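Local structure of N-ACETYLMURAMOYL-L-ALANINE AMIDASE CwlV (Paenibacillus polymyxa, 1JWQ) at residues K27-A32 with E158-R163; E38-Q43 with R163-I168; A73-S78 with E174-K179. The protein probably hydrolyses, through this zinc-dependent catalytic domain, the amide bond between N-acetylmuramic acid and L-alanine in peptidoglycan. All blocks are in the same frame, centred on the assembly; numbering follows the deposited sequence.

Contact 1. Residues K27-A32 with E158-R163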
ATOM      1  N   LYS A  27       8.076   1.227   8.155  1.00 12.16           N
ATOM      2  CA  LYS A  27       8.855   1.060   6.930  1.00 11.76           C
ATOM      3  C   LYS A  27       9.141  -0.404   6.631  1.00 12.00           C
ATOM      4  O   LYS A  27       9.178  -0.818   5.469  1.00 13.01           O
ATOM      5  CB  LYS A  27      10.181   1.834   7.011  1.00 12.54           C
ATOM      6  CG  LYS A  27      11.154   1.335   8.073  1.00 13.41           C
ATOM      7  CD  LYS A  27      12.527   1.986   7.905  1.00 15.38           C
ATOM      8  CE  LYS A  27      13.544   1.416   8.894  1.00 17.69           C
ATOM      9  NZ  LYS A  27      14.932   1.927   8.635  1.00 16.95           N
ATOM     10  N   THR A  28       9.346  -1.179   7.689  1.00 12.27           N
ATOM     11  CA  THR A  28       9.636  -2.604   7.578  1.00 11.62           C
ATOM     12  C   THR A  28       8.414  -3.329   7.025  1.00 12.02           C
ATOM     13  O   THR A  28       8.524  -4.160   6.123  1.00 11.77           O
ATOM     14  CB  THR A  28       9.988  -3.185   8.961  1.00 12.83           C
ATOM     15  OG1 THR A  28      11.007  -2.378   9.563  1.00 13.86           O
ATOM     16  CG2 THR A  28      10.490  -4.614   8.832  1.00 12.87           C
ATOM     17  N   PHE A  29       7.251  -3.015   7.585  1.00 10.37           N
ATOM     18  CA  PHE A  29       6.001  -3.611   7.134  1.00 10.10           C
ATOM     19  C   PHE A  29       5.726  -3.245   5.676  1.00 10.00           C
ATOM     20  O   PHE A  29       5.394  -4.106   4.866  1.00 11.23           O
ATOM     21  CB  PHE A  29       4.839  -3.120   8.001  1.00  9.94           C
ATOM     22  CG  PHE A  29       3.482  -3.530   7.489  1.00 11.72           C
ATOM     23  CD1 PHE A  29       3.016  -4.826   7.667  1.00 11.47           C
ATOM     24  CD2 PHE A  29       2.680  -2.618   6.805  1.00 11.77           C
ATOM     25  CE1 PHE A  29       1.772  -5.214   7.175  1.00 11.71           C
ATOM     26  CE2 PHE A  29       1.435  -2.994   6.310  1.00 11.04           C
ATOM     27  CZ  PHE A  29       0.979  -4.299   6.496  1.00 13.67           C
ATOM     28  N   ASN A  30       5.863  -1.963   5.348  1.00  9.44           N
ATOM     29  CA  ASN A  30       5.598  -1.501   3.992  1.00  9.34           C
ATOM     30  C   ASN A  30       6.435  -2.215   2.945  1.00 10.00           C
ATOM     31  O   ASN A  30       5.927  -2.607   1.895  1.00  9.18           O
ATOM     32  CB  ASN A  30       5.825   0.013   3.887  1.00 10.30           C
ATOM     33  CG  ASN A  30       4.871   0.808   4.769  1.00  9.88           C
ATOM     34  OD1 ASN A  30       3.820   0.307   5.173  1.00  9.53           O
ATOM     35  ND2 ASN A  30       5.227   2.058   5.059  1.00  9.42           N
ATOM     36  N   LEU A  31       7.721  -2.383   3.226  1.00 10.86           N
ATOM     37  CA  LEU A  31       8.610  -3.052   2.285  1.00 11.59           C
ATOM     38  C   LEU A  31       8.239  -4.526   2.130  1.00 10.79           C
ATOM     39  O   LEU A  31       8.135  -5.029   1.016  1.00 10.70           O
ATOM     40  CB  LEU A  31      10.058  -2.928   2.753  1.00 12.06           C
ATOM     41  CG  LEU A  31      11.094  -3.616   1.860  1.00 11.51           C
ATOM     42  CD1 LEU A  31      11.050  -3.018   0.459  1.00 12.26           C
ATOM     43  CD2 LEU A  31      12.473  -3.434   2.470  1.00 14.36           C
ATOM     44  N   ALA A  32       8.042  -5.214   3.251  1.00 12.24           N
ATOM     45  CA  ALA A  32       7.679  -6.627   3.217  1.00 11.45           C
ATOM     46  C   ALA A  32       6.423  -6.834   2.373  1.00 13.35           C
ATOM     47  O   ALA A  32       6.328  -7.792   1.600  1.00 13.55           O
ATOM     48  CB  ALA A  32       7.451  -7.147   4.646  1.00  9.82           C
ATOM     49  N   GLU A 158       3.289 -13.287   9.282  1.00 20.42           N
ATOM     50  CA  GLU A 158       3.537 -13.727   7.914  1.00 23.52           C
ATOM     51  C   GLU A 158       2.313 -14.141   7.119  1.00 21.94           C
ATOM     52  O   GLU A 158       2.168 -13.750   5.962  1.00 20.81           O
ATOM     53  CB  GLU A 158       4.562 -14.865   7.905  1.00 27.87           C
ATOM     54  CG  GLU A 158       5.975 -14.366   7.715  1.00 34.92           C
ATOM     55  CD  GLU A 158       6.114 -13.552   6.442  1.00 37.89           C
ATOM     56  OE1 GLU A 158       6.606 -14.095   5.427  1.00 38.94           O
ATOM     57  OE2 GLU A 158       5.714 -12.369   6.458  1.00 42.48           O
ATOM     58  N   ASP A 159       1.433 -14.929   7.726  1.00 21.12           N
ATOM     59  CA  ASP A 159       0.241 -15.380   7.023  1.00 21.89           C
ATOM     60  C   ASP A 159      -0.660 -14.203   6.672  1.00 19.56           C
ATOM     61  O   ASP A 159      -1.224 -14.148   5.581  1.00 19.24           O
ATOM     62  CB  ASP A 159      -0.522 -16.408   7.861  1.00 24.46           C
ATOM     63  CG  ASP A 159       0.312 -17.638   8.161  1.00 28.87           C
ATOM     64  OD1 ASP A 159       1.039 -18.097   7.253  1.00 28.99           O
ATOM     65  OD2 ASP A 159       0.236 -18.153   9.298  1.00 32.77           O
ATOM     66  N   PHE A 160      -0.788 -13.265   7.603  1.00 19.27           N
ATOM     67  CA  PHE A 160      -1.600 -12.071   7.389  1.00 16.75           C
ATOM     68  C   PHE A 160      -1.072 -11.329   6.167  1.00 14.92           C
ATOM     69  O   PHE A 160      -1.829 -10.999   5.254  1.00 15.25           O
ATOM     70  CB  PHE A 160      -1.519 -11.150   8.612  1.00 16.66           C
ATOM     71  CG  PHE A 160      -2.122  -9.786   8.390  1.00 14.73           C
ATOM     72  CD1 PHE A 160      -3.491  -9.581   8.521  1.00 14.27           C
ATOM     73  CD2 PHE A 160      -1.315  -8.707   8.035  1.00 14.22           C
ATOM     74  CE1 PHE A 160      -4.049  -8.321   8.299  1.00 11.80           C
ATOM     75  CE2 PHE A 160      -1.865  -7.443   7.810  1.00 12.38           C
ATOM     76  CZ  PHE A 160      -3.235  -7.253   7.944  1.00 14.35           C
ATOM     77  N   GLN A 161       0.232 -11.076   6.157  1.00 13.80           N
ATOM     78  CA  GLN A 161       0.862 -10.361   5.051  1.00 15.40           C
ATOM     79  C   GLN A 161       0.631 -11.047   3.712  1.00 15.11           C
ATOM     80  O   GLN A 161       0.297 -10.396   2.725  1.00 13.34           O
ATOM     81  CB  GLN A 161       2.365 -10.210   5.299  1.00 14.33           C
ATOM     82  CG  GLN A 161       2.695  -9.498   6.600  1.00 13.84           C
ATOM     83  CD  GLN A 161       4.160  -9.125   6.722  1.00 13.85           C
ATOM     84  OE1 GLN A 161       5.004  -9.616   5.972  1.00 13.54           O
ATOM     85  NE2 GLN A 161       4.472  -8.262   7.683  1.00 13.23           N
ATOM     86  N   ASN A 162       0.805 -12.361   3.675  1.00 15.73           N
ATOM     87  CA  ASN A 162       0.613 -13.094   2.431  1.00 14.80           C
ATOM     88  C   ASN A 162      -0.815 -12.989   1.920  1.00 14.68           C
ATOM     89  O   ASN A 162      -1.044 -12.825   0.724  1.00 13.80           O
ATOM     90  CB  ASN A 162       0.993 -14.565   2.618  1.00 16.05           C
ATOM     91  CG  ASN A 162       2.485 -14.754   2.788  1.00 17.82           C
ATOM     92  OD1 ASN A 162       3.281 -14.128   2.084  1.00 18.23           O
ATOM     93  ND2 ASN A 162       2.877 -15.626   3.712  1.00 18.32           N
ATOM     94  N   ARG A 163      -1.769 -13.082   2.836  1.00 16.09           N
ATOM     95  CA  ARG A 163      -3.181 -13.002   2.492  1.00 16.96           C
ATOM     96  C   ARG A 163      -3.524 -11.609   1.963  1.00 15.13           C
ATOM     97  O   ARG A 163      -4.212 -11.460   0.950  1.00 13.85           O
ATOM     98  CB  ARG A 163      -4.016 -13.306   3.732  1.00 19.46           C
ATOM     99  CG  ARG A 163      -5.501 -13.337   3.484  1.00 26.46           C
ATOM    100  CD  ARG A 163      -6.241 -13.072   4.771  1.00 31.04           C
ATOM    101  NE  ARG A 163      -5.612 -13.720   5.917  1.00 35.12           N
ATOM    102  CZ  ARG A 163      -5.658 -13.232   7.150  1.00 36.30           C
ATOM    103  NH1 ARG A 163      -6.295 -12.091   7.384  1.00 33.90           N
ATOM    104  NH2 ARG A 163      -5.095 -13.895   8.151  1.00 37.60           N
TER
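F29 holds its CG anti to the backbone N (chi1 172°), while Q161 sets CG anti to its own carbonyl carbon and then runs extended, so that ring and amide meet between two helices. These are helices 26-42 and 158-176 of the open alpha-beta-alpha amidase domain, and their segments cross at -51° with axes 11.5 Å apart at closest approach. The spacing is wide, and side chains rather than backbones bridge it. The side chains of Q161 and F29 run alongside each other with opposed directions, and the CD1 corner of the ring lies 3.7 Å from NE2 of Q161, with the ring and amide planes 73° apart. The approach is oblique, a van der Waals contact; the N-H group of that amide is used elsewhere, in a hydrogen bond to the carbonyl of L155 at the end of helix 149-155. That bond helps fix the rotation of the amide and gives its buried nitrogen a partner. F160 stands next to Q161 and offers the edge of its ring, where CE2 lies 4.3 Å from F29 CE1. V143 of strand 138-145 and L155 touch both phenylalanine rings, which ties the helix pair to the sheet and to the preceding helix. The F29 side chain is also about 5 Å from that of the zinc ligand E26, one helical turn earlier, so the apolar packing extends close to the metal site. At the oxygen end of the amide, the CB of A32 points toward helix 158-176 and lies 3.7 Å from Q161 OE1.

Contact 2. Residues E38-Q43 with R163-I168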
ATOM      1  N   GLU A  38       4.793  -7.723  -5.201  1.00 13.78           N
ATOM      2  CA  GLU A  38       5.609  -7.812  -6.401  1.00 14.94           C
ATOM      3  C   GLU A  38       5.755  -9.263  -6.849  1.00 15.01           C
ATOM      4  O   GLU A  38       5.572  -9.580  -8.025  1.00 14.73           O
ATOM      5  CB  GLU A  38       6.994  -7.221  -6.152  1.00 14.81           C
ATOM      6  CG  GLU A  38       7.828  -7.096  -7.419  1.00 17.32           C
ATOM      7  CD  GLU A  38       9.269  -6.738  -7.142  1.00 16.96           C
ATOM      8  OE1 GLU A  38       9.939  -6.228  -8.062  1.00 20.92           O
ATOM      9  OE2 GLU A  38       9.736  -6.975  -6.011  1.00 16.74           O
ATOM     10  N   SER A  39       6.091 -10.141  -5.909  1.00 16.03           N
ATOM     11  CA  SER A  39       6.264 -11.558  -6.221  1.00 17.00           C
ATOM     12  C   SER A  39       5.014 -12.160  -6.851  1.00 16.07           C
ATOM     13  O   SER A  39       5.099 -12.945  -7.799  1.00 16.52           O
ATOM     14  CB  SER A  39       6.620 -12.343  -4.957  1.00 19.19           C
ATOM     15  OG  SER A  39       7.806 -11.840  -4.367  1.00 26.44           O
ATOM     16  N   ILE A  40       3.853 -11.789  -6.324  1.00 13.92           N
ATOM     17  CA  ILE A  40       2.589 -12.300  -6.840  1.00 14.16           C
ATOM     18  C   ILE A  40       2.304 -11.773  -8.243  1.00 15.16           C
ATOM     19  O   ILE A  40       1.977 -12.542  -9.142  1.00 15.18           O
ATOM     20  CB  ILE A  40       1.415 -11.913  -5.913  1.00 13.14           C
ATOM     21  CG1 ILE A  40       1.611 -12.558  -4.539  1.00 13.09           C
ATOM     22  CG2 ILE A  40       0.091 -12.358  -6.521  1.00 11.37           C
ATOM     23  CD1 ILE A  40       0.664 -12.036  -3.480  1.00 13.24           C
ATOM     24  N   LEU A  41       2.438 -10.463  -8.429  1.00 14.84           N
ATOM     25  CA  LEU A  41       2.169  -9.855  -9.726  1.00 15.80           C
ATOM     26  C   LEU A  41       3.201 -10.203 -10.796  1.00 17.49           C
ATOM     27  O   LEU A  41       2.901 -10.141 -11.989  1.00 16.92           O
ATOM     28  CB  LEU A  41       2.060  -8.334  -9.589  1.00 15.45           C
ATOM     29  CG  LEU A  41       0.895  -7.821  -8.735  1.00 16.17           C
ATOM     30  CD1 LEU A  41       0.911  -6.298  -8.709  1.00 14.66           C
ATOM     31  CD2 LEU A  41      -0.425  -8.324  -9.297  1.00 15.91           C
ATOM     32  N   LYS A  42       4.409 -10.562 -10.372  1.00 17.32           N
ATOM     33  CA  LYS A  42       5.473 -10.917 -11.307  1.00 20.09           C
ATOM     34  C   LYS A  42       5.093 -12.131 -12.152  1.00 21.56           C
ATOM     35  O   LYS A  42       5.600 -12.305 -13.263  1.00 22.63           O
ATOM     36  CB  LYS A  42       6.767 -11.198 -10.547  1.00 20.12           C
ATOM     37  N   GLN A  43       4.203 -12.964 -11.624  1.00 21.54           N
ATOM     38  CA  GLN A  43       3.767 -14.164 -12.334  1.00 23.00           C
ATOM     39  C   GLN A  43       2.858 -13.832 -13.516  1.00 22.05           C
ATOM     40  O   GLN A  43       2.592 -14.692 -14.359  1.00 21.82           O
ATOM     41  CB  GLN A  43       3.028 -15.111 -11.383  1.00 25.68           C
ATOM     42  CG  GLN A  43       3.757 -15.396 -10.080  1.00 32.17           C
ATOM     43  CD  GLN A  43       3.226 -16.629  -9.375  1.00 35.95           C
ATOM     44  OE1 GLN A  43       2.022 -16.902  -9.390  1.00 38.64           O
ATOM     45  NE2 GLN A  43       4.122 -17.379  -8.740  1.00 38.82           N
ATOM     46  N   ARG A 163      -1.769 -13.082   2.836  1.00 16.09           N
ATOM     47  CA  ARG A 163      -3.181 -13.002   2.492  1.00 16.96           C
ATOM     48  C   ARG A 163      -3.524 -11.609   1.963  1.00 15.13           C
ATOM     49  O   ARG A 163      -4.212 -11.460   0.950  1.00 13.85           O
ATOM     50  CB  ARG A 163      -4.016 -13.306   3.732  1.00 19.46           C
ATOM     51  CG  ARG A 163      -5.501 -13.337   3.484  1.00 26.46           C
ATOM     52  CD  ARG A 163      -6.241 -13.072   4.771  1.00 31.04           C
ATOM     53  NE  ARG A 163      -5.612 -13.720   5.917  1.00 35.12           N
ATOM     54  CZ  ARG A 163      -5.658 -13.232   7.150  1.00 36.30           C
ATOM     55  NH1 ARG A 163      -6.295 -12.091   7.384  1.00 33.90           N
ATOM     56  NH2 ARG A 163      -5.095 -13.895   8.151  1.00 37.60           N
ATOM     57  N   VAL A 164      -3.030 -10.592   2.658  1.00 13.70           N
ATOM     58  CA  VAL A 164      -3.279  -9.207   2.281  1.00 12.35           C
ATOM     59  C   VAL A 164      -2.568  -8.859   0.980  1.00 11.11           C
ATOM     60  O   VAL A 164      -3.119  -8.149   0.142  1.00 10.61           O
ATOM     61  CB  VAL A 164      -2.824  -8.252   3.402  1.00 12.80           C
ATOM     62  CG1 VAL A 164      -2.954  -6.803   2.951  1.00 12.11           C
ATOM     63  CG2 VAL A 164      -3.676  -8.488   4.645  1.00 12.80           C
ATOM     64  N   ALA A 165      -1.351  -9.370   0.812  1.00 11.02           N
ATOM     65  CA  ALA A 165      -0.590  -9.115  -0.403  1.00 10.66           C
ATOM     66  C   ALA A 165      -1.364  -9.659  -1.596  1.00 11.22           C
ATOM     67  O   ALA A 165      -1.379  -9.056  -2.670  1.00  9.50           O
ATOM     68  CB  ALA A 165       0.787  -9.777  -0.320  1.00 10.41           C
ATOM     69  N   GLN A 166      -2.005 -10.807  -1.410  1.00 10.90           N
ATOM     70  CA  GLN A 166      -2.777 -11.392  -2.498  1.00 11.63           C
ATOM     71  C   GLN A 166      -3.991 -10.521  -2.780  1.00 11.91           C
ATOM     72  O   GLN A 166      -4.382 -10.343  -3.931  1.00 12.92           O
ATOM     73  CB  GLN A 166      -3.239 -12.808  -2.148  1.00 12.03           C
ATOM     74  CG  GLN A 166      -4.010 -13.482  -3.277  1.00 11.60           C
ATOM     75  CD  GLN A 166      -3.158 -13.709  -4.517  1.00 13.18           C
ATOM     76  OE1 GLN A 166      -2.143 -14.408  -4.468  1.00 16.00           O
ATOM     77  NE2 GLN A 166      -3.566 -13.120  -5.635  1.00 11.57           N
ATOM     78  N   GLY A 167      -4.584  -9.980  -1.720  1.00 11.47           N
ATOM     79  CA  GLY A 167      -5.743  -9.122  -1.881  1.00 10.87           C
ATOM     80  C   GLY A 167      -5.375  -7.868  -2.654  1.00 11.52           C
ATOM     81  O   GLY A 167      -6.109  -7.433  -3.542  1.00 11.39           O
ATOM     82  N   ILE A 168      -4.232  -7.282  -2.315  1.00 11.25           N
ATOM     83  CA  ILE A 168      -3.764  -6.080  -2.995  1.00 10.43           C
ATOM     84  C   ILE A 168      -3.474  -6.412  -4.458  1.00 12.34           C
ATOM     85  O   ILE A 168      -3.823  -5.651  -5.367  1.00 10.06           O
ATOM     86  CB  ILE A 168      -2.498  -5.523  -2.301  1.00  9.31           C
ATOM     87  CG1 ILE A 168      -2.867  -5.051  -0.891  1.00  9.60           C
ATOM     88  CG2 ILE A 168      -1.903  -4.384  -3.110  1.00  8.62           C
ATOM     89  CD1 ILE A 168      -1.682  -4.545  -0.065  1.00 10.66           C
TER
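I40 and Q166 pass obliquely across one another where helices 26-42 and 158-176, neighbours in the alpha-beta-alpha fold, come together again, with the CA atoms of I40 and Q166 7.0 Å apart. The CB of I40 is directed toward the opposing helix. Its CG1 branch carries CD1 right up to the backbone, 3.6 Å from the N of Q166, and the same methyl touches the CB of A165 at 3.9 Å. The other branch, CG2, lies against the glutamine amide, whose OE1 is also near CD1: Q166 has CG anti to its backbone N (chi1 -178°) and bends at chi2 (64°), which folds the amide back over I40. While packed on I40, the amide also hydrogen-bonds through NE2 to OD2 of D170, one turn further along the helix, and this steadies the group in its bent form. A169 also touches I40, while L41, beside it in sequence, packs on A169, I172 and T173, widening the joint between the helices. With an alanine at I40, both branches are gone, and a gap would probably open against A165 and the Q166 backbone, leaving the glutamine amide without its apolar support. That support is given by CG2 of I40, which lies 3.7 Å from Q166 OE1 and 3.8 Å from NE2.

Contact 3. Residues A73-S78 with E174-K179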
ATOM      1  N   ALA A  73       3.166   4.809 -15.410  1.00 11.67           N
ATOM      2  CA  ALA A  73       2.443   3.748 -14.722  1.00 12.05           C
ATOM      3  C   ALA A  73       0.949   3.780 -15.040  1.00 11.96           C
ATOM      4  O   ALA A  73       0.377   4.843 -15.272  1.00 12.12           O
ATOM      5  CB  ALA A  73       2.658   3.870 -13.212  1.00  8.99           C
ATOM      6  N   ASN A  74       0.327   2.607 -15.063  1.00 11.71           N
ATOM      7  CA  ASN A  74      -1.101   2.516 -15.313  1.00 11.69           C
ATOM      8  C   ASN A  74      -1.804   2.700 -13.973  1.00 11.48           C
ATOM      9  O   ASN A  74      -2.925   3.202 -13.906  1.00 10.77           O
ATOM     10  CB  ASN A  74      -1.454   1.164 -15.932  1.00 12.36           C
ATOM     11  CG  ASN A  74      -0.950   1.030 -17.357  1.00 14.58           C
ATOM     12  OD1 ASN A  74       0.252   0.902 -17.596  1.00 15.75           O
ATOM     13  ND2 ASN A  74      -1.867   1.077 -18.313  1.00 17.37           N
ATOM     14  N   VAL A  75      -1.132   2.281 -12.906  1.00 12.44           N
ATOM     15  CA  VAL A  75      -1.656   2.445 -11.555  1.00 11.65           C
ATOM     16  C   VAL A  75      -0.504   2.633 -10.584  1.00 11.14           C
ATOM     17  O   VAL A  75       0.629   2.233 -10.853  1.00  9.99           O
ATOM     18  CB  VAL A  75      -2.489   1.233 -11.076  1.00 12.52           C
ATOM     19  CG1 VAL A  75      -3.724   1.076 -11.946  1.00 14.27           C
ATOM     20  CG2 VAL A  75      -1.640  -0.031 -11.092  1.00 14.36           C
ATOM     21  N   PHE A  76      -0.812   3.247  -9.449  1.00  9.85           N
ATOM     22  CA  PHE A  76       0.169   3.501  -8.410  1.00  9.51           C
ATOM     23  C   PHE A  76      -0.467   3.112  -7.082  1.00  9.36           C
ATOM     24  O   PHE A  76      -1.589   3.507  -6.785  1.00 11.13           O
ATOM     25  CB  PHE A  76       0.545   4.985  -8.421  1.00  9.51           C
ATOM     26  CG  PHE A  76       1.515   5.388  -7.343  1.00  9.25           C
ATOM     27  CD1 PHE A  76       1.056   5.798  -6.095  1.00  9.75           C
ATOM     28  CD2 PHE A  76       2.887   5.395  -7.590  1.00 10.43           C
ATOM     29  CE1 PHE A  76       1.947   6.217  -5.107  1.00  7.81           C
ATOM     30  CE2 PHE A  76       3.790   5.810  -6.611  1.00  9.47           C
ATOM     31  CZ  PHE A  76       3.317   6.224  -5.366  1.00  9.67           C
ATOM     32  N   VAL A  77       0.243   2.312  -6.301  1.00  9.55           N
ATOM     33  CA  VAL A  77      -0.264   1.888  -5.005  1.00  9.06           C
ATOM     34  C   VAL A  77       0.805   2.122  -3.955  1.00  7.40           C
ATOM     35  O   VAL A  77       1.907   1.579  -4.049  1.00  9.05           O
ATOM     36  CB  VAL A  77      -0.630   0.388  -4.986  1.00  8.03           C
ATOM     37  CG1 VAL A  77      -1.140  -0.007  -3.602  1.00 10.67           C
ATOM     38  CG2 VAL A  77      -1.693   0.091  -6.041  1.00  9.32           C
ATOM     39  N   SER A  78       0.481   2.941  -2.964  1.00  8.41           N
ATOM     40  CA  SER A  78       1.413   3.214  -1.882  1.00  6.91           C
ATOM     41  C   SER A  78       0.920   2.413  -0.683  1.00  8.50           C
ATOM     42  O   SER A  78      -0.258   2.474  -0.333  1.00  9.92           O
ATOM     43  CB  SER A  78       1.444   4.708  -1.560  1.00  7.92           C
ATOM     44  OG  SER A  78       2.484   4.989  -0.640  1.00  8.68           O
ATOM     45  N   GLU A 174      -7.581  -7.111 -11.031  1.00 12.21           N
ATOM     46  CA  GLU A 174      -8.976  -6.923 -11.404  1.00 13.61           C
ATOM     47  C   GLU A 174      -9.196  -5.574 -12.068  1.00 14.00           C
ATOM     48  O   GLU A 174      -9.862  -5.490 -13.094  1.00 13.58           O
ATOM     49  CB  GLU A 174      -9.881  -7.038 -10.174  1.00 14.86           C
ATOM     50  CG  GLU A 174      -9.952  -8.427  -9.561  1.00 12.63           C
ATOM     51  CD  GLU A 174     -10.794  -9.396 -10.371  1.00 15.21           C
ATOM     52  OE1 GLU A 174     -11.470  -8.959 -11.330  1.00 15.10           O
ATOM     53  OE2 GLU A 174     -10.791 -10.598 -10.034  1.00 15.32           O
ATOM     54  N   TYR A 175      -8.634  -4.517 -11.488  1.00 13.66           N
ATOM     55  CA  TYR A 175      -8.807  -3.183 -12.053  1.00 13.55           C
ATOM     56  C   TYR A 175      -8.208  -3.065 -13.447  1.00 14.14           C
ATOM     57  O   TYR A 175      -8.814  -2.476 -14.343  1.00 15.80           O
ATOM     58  CB  TYR A 175      -8.172  -2.114 -11.160  1.00 13.89           C
ATOM     59  CG  TYR A 175      -8.403  -0.715 -11.693  1.00 13.31           C
ATOM     60  CD1 TYR A 175      -9.672  -0.138 -11.654  1.00 16.72           C
ATOM     61  CD2 TYR A 175      -7.368   0.011 -12.283  1.00 15.09           C
ATOM     62  CE1 TYR A 175      -9.910   1.130 -12.193  1.00 16.17           C
ATOM     63  CE2 TYR A 175      -7.592   1.279 -12.827  1.00 15.09           C
ATOM     64  CZ  TYR A 175      -8.866   1.829 -12.776  1.00 17.00           C
ATOM     65  OH  TYR A 175      -9.096   3.078 -13.308  1.00 16.20           O
ATOM     66  N   LEU A 176      -7.014  -3.621 -13.626  1.00 13.88           N
ATOM     67  CA  LEU A 176      -6.335  -3.559 -14.913  1.00 12.94           C
ATOM     68  C   LEU A 176      -6.850  -4.605 -15.892  1.00 15.53           C
ATOM     69  O   LEU A 176      -6.429  -4.644 -17.047  1.00 15.11           O
ATOM     70  CB  LEU A 176      -4.827  -3.711 -14.717  1.00 12.86           C
ATOM     71  CG  LEU A 176      -4.176  -2.512 -14.020  1.00 12.87           C
ATOM     72  CD1 LEU A 176      -2.684  -2.763 -13.852  1.00 11.94           C
ATOM     73  CD2 LEU A 176      -4.421  -1.251 -14.846  1.00 14.61           C
ATOM     74  N   ASP A 177      -7.762  -5.447 -15.417  1.00 15.39           N
ATOM     75  CA  ASP A 177      -8.372  -6.483 -16.240  1.00 17.73           C
ATOM     76  C   ASP A 177      -7.331  -7.326 -16.971  1.00 18.22           C
ATOM     77  O   ASP A 177      -7.379  -7.485 -18.191  1.00 19.06           O
ATOM     78  CB  ASP A 177      -9.341  -5.826 -17.232  1.00 20.29           C
ATOM     79  CG  ASP A 177     -10.228  -6.829 -17.946  1.00 23.16           C
ATOM     80  OD1 ASP A 177     -10.595  -7.854 -17.331  1.00 21.23           O
ATOM     81  OD2 ASP A 177     -10.572  -6.576 -19.118  1.00 23.26           O
ATOM     82  N   VAL A 178      -6.383  -7.868 -16.211  1.00 18.56           N
ATOM     83  CA  VAL A 178      -5.336  -8.708 -16.782  1.00 18.49           C
ATOM     84  C   VAL A 178      -5.343 -10.101 -16.157  1.00 19.60           C
ATOM     85  O   VAL A 178      -4.292 -10.719 -15.987  1.00 20.86           O
ATOM     86  CB  VAL A 178      -3.935  -8.079 -16.592  1.00 18.41           C
ATOM     87  CG1 VAL A 178      -3.797  -6.844 -17.473  1.00 18.03           C
ATOM     88  CG2 VAL A 178      -3.716  -7.713 -15.126  1.00 16.64           C
ATOM     89  N   LYS A 179      -6.531 -10.592 -15.817  1.00 19.06           N
ATOM     90  CA  LYS A 179      -6.659 -11.917 -15.223  1.00 21.12           C
ATOM     91  C   LYS A 179      -6.252 -13.005 -16.214  1.00 22.00           C
ATOM     92  O   LYS A 179      -6.107 -12.685 -17.415  1.00 22.55           O
ATOM     93  CB  LYS A 179      -8.100 -12.150 -14.760  1.00 22.31           C
ATOM     94  CG  LYS A 179      -8.490 -11.322 -13.545  1.00 24.58           C
ATOM     95  CD  LYS A 179      -9.949 -11.519 -13.156  1.00 26.54           C
ATOM     96  CE  LYS A 179     -10.887 -10.782 -14.097  1.00 27.92           C
ATOM     97  NZ  LYS A 179     -12.285 -10.782 -13.576  1.00 28.16           N
TER
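This is an apolar strand-to-helix contact, made where the last turn of helix 158-176 packs against the start of strand 75-82, an inner strand of the mixed sheet in the alpha-beta-alpha domain. V75 is at its centre. It and L176 reach for each other tip to tip: CG1 of V75 lies 3.8 Å from CD2 of L176, and CG2 of V75 is 4.0 Å from L176 CD1, so each valine methyl meets one methyl of the leucine. L176 keeps CG anti to its carbonyl carbon (chi1 -69°) and extends CD1 and CD2 toward the strand. Y175 approaches differently, passing alongside V75 and running the other way, with its CD2 ring atom 3.8 Å from the same CG1, oblique to the ring. Its ring also meets that of F104, which in turn touches V75, so helix 102-116 joins the packing. N74 adds its CB, 4.0 Å from L176 CD2, while its OD1 accepts a hydrogen bond from the backbone N of V3 in the adjacent strand. The chain leaves the helix in a Schellman motif, with D177 at positive phi (51°). A salt bridge links the C-terminal residue to the helix: K179 NZ meets E174 OE1 on its syn side at 3.0 Å, 21° out of the carboxylate plane.

Helix 158-176 takes part in all three contacts, which follow one another along it. Contacts 1 and 2 both pair it with helix 26-42, overlap in sequence at R163 and have centres 11 Å apart, so the two helices meet at successive levels. Contact 3 turns from that partner to strand 75-82; its centre is 12 Å from that of contact 2 and 20 Å from that of contact 1. The zinc ion, held by H10, E26 and H80, lies beside contact 1, about 8 Å from the F29 side chain, whereas contacts 2 and 3 lie away from the site. Along helix 158-176 the contacts therefore pass from the one nearest the zinc, reached through F29 of the partner helix, to the C-terminal end.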